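Local coordinates for lactate utilization protein C (Deinococcus radiodurans, PDB 2G40), which may function in L-lactate utilization as a homodimeric member of the LutC/YkgG family, though its exact role is not established, at residues 103-106 against 107-110. Numbering follows the deposited sequence.
Sequences WLTV and GMDV
Met-108 lies back along the chain that leads up to it, its sulfur reaching the backbone of Leu-104 and Thr-105. The amide N of Thr-105 donates to Met-108 SD at 3.4 Å, a weak bond but a nearly straight one, with an N-H...S angle of 167°. The same sulfur sits 3.9 Å from Leu-104 CB, the two side chains crossing at about a right angle, while Met-108 CG passes 3.8 Å from Thr-105 OG1. The terminal methyl, Met-108 CE, ends near the carbonyl O of Trp-103, 4.1 Å away. With CG beside its own backbone N (chi1 -76°) and the chain extended beyond it, the side chain runs back past Thr-105 O, setting SD against Thr-105 N and Leu-104 CA.

The turn that brings Met-108 round is type II, running from Thr-105 to Met-108 and closed by Met-108 N donating to Thr-105 O at 3.1 Å. Gly-107 occupies the corner with a phi of 103°; any CB there would be jammed against Val-106 O, so the backbone itself calls for glycine.

Farther out, Met-108 and Trp-103 both touch Ile-83 of helix 79-87, and Asp-109 pairs through its backbone with Arg-91 and Val-93, entering edge strand 109-111 of the parallel sheet beside strand 92-94. Cutting Met-108 back to an alanine is likely to leave the Thr-105 amide without its sulfur acceptor and to open a gap between Leu-104 and Ile-83. The thioether thus does two jobs at this surface turn, serving as a soft acceptor for a backbone N-H and as apolar cover between the loop and the helix.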
loop_
_atom_site.group_PDB
_atom_site.type_symbol
_atom_site.label_atom_id
_atom_site.label_comp_id
_atom_site.label_asym_id
_atom_site.label_seq_id
_atom_site.Cartn_x
_atom_site.Cartn_y
_atom_site.Cartn_z
ATOM N N TRP A 103 -17.994 3.827 17.806
ATOM C CA TRP A 103 -18.164 4.297 16.429
ATOM C C TRP A 103 -19.270 3.577 15.678
ATOM O O TRP A 103 -19.690 4.020 14.616
ATOM C CB TRP A 103 -16.899 4.072 15.632
ATOM C CG TRP A 103 -15.703 4.818 16.093
ATOM C CD1 TRP A 103 -15.507 5.447 17.290
ATOM C CD2 TRP A 103 -14.501 4.953 15.363
ATOM N NE1 TRP A 103 -14.252 5.983 17.336
ATOM C CE2 TRP A 103 -13.607 5.696 16.161
ATOM C CE3 TRP A 103 -14.086 4.525 14.102
ATOM C CZ2 TRP A 103 -12.323 6.021 15.729
ATOM C CZ3 TRP A 103 -12.797 4.830 13.684
ATOM C CH2 TRP A 103 -11.941 5.576 14.487
ATOM N N LEU A 104 -19.685 2.434 16.212
ATOM C CA LEU A 104 -20.555 1.529 15.508
ATOM C C LEU A 104 -21.972 1.716 16.005
ATOM O O LEU A 104 -22.201 2.095 17.165
ATOM C CB LEU A 104 -20.125 0.084 15.734
ATOM C CG LEU A 104 -18.646 -0.269 15.526
ATOM C CD1 LEU A 104 -18.488 -1.778 15.751
ATOM C CD2 LEU A 104 -18.124 0.166 14.155
ATOM N N THR A 105 -22.917 1.421 15.131
ATOM C CA THR A 105 -24.320 1.658 15.425
ATOM C C THR A 105 -25.175 0.500 14.958
ATOM O O THR A 105 -24.852 -0.162 13.972
ATOM C CB THR A 105 -24.794 2.958 14.747
ATOM O OG1 THR A 105 -24.318 3.002 13.397
ATOM C CG2 THR A 105 -24.226 4.157 15.474
ATOM N N VAL A 106 -26.262 0.259 15.691
ATOM C CA VAL A 106 -27.258 -0.757 15.341
ATOM C C VAL A 106 -27.799 -0.442 13.954
ATOM O O VAL A 106 -28.034 0.720 13.619
ATOM C CB VAL A 106 -28.388 -0.785 16.399
ATOM C CG1 VAL A 106 -29.683 -1.438 15.858
ATOM C CG2 VAL A 106 -27.896 -1.496 17.653
ATOM N N GLY A 107 -27.975 -1.467 13.134
ATOM C CA GLY A 107 -28.362 -1.249 11.741
ATOM C C GLY A 107 -27.200 -1.410 10.789
ATOM O O GLY A 107 -27.397 -1.717 9.612
ATOM N N MET A 108 -25.983 -1.203 11.287
ATOM C CA MET A 108 -24.791 -1.636 10.555
ATOM C C MET A 108 -24.816 -3.154 10.432
ATOM O O MET A 108 -25.088 -3.858 11.413
ATOM C CB MET A 108 -23.513 -1.252 11.293
ATOM C CG MET A 108 -23.117 0.193 11.213
ATOM S SD MET A 108 -21.590 0.409 12.132
ATOM C CE MET A 108 -20.913 1.860 11.379
ATOM N N ASP A 109 -24.559 -3.656 9.233
ATOM C CA ASP A 109 -24.304 -5.074 9.043
ATOM C C ASP A 109 -22.788 -5.243 9.120
ATOM O O ASP A 109 -22.063 -5.146 8.124
ATOM C CB ASP A 109 -24.893 -5.570 7.715
ATOM C CG ASP A 109 -26.406 -5.436 7.662
ATOM O OD1 ASP A 109 -27.031 -5.219 8.725
ATOM O OD2 ASP A 109 -26.966 -5.548 6.548
ATOM N N VAL A 110 -22.315 -5.460 10.344
ATOM C CA VAL A 110 -20.884 -5.528 10.639
ATOM C C VAL A 110 -20.307 -6.866 10.170
ATOM O O VAL A 110 -20.782 -7.923 10.590
ATOM C CB VAL A 110 -20.629 -5.320 12.163
ATOM C CG1 VAL A 110 -19.175 -5.479 12.521
ATOM C CG2 VAL A 110 -21.134 -3.945 12.576
#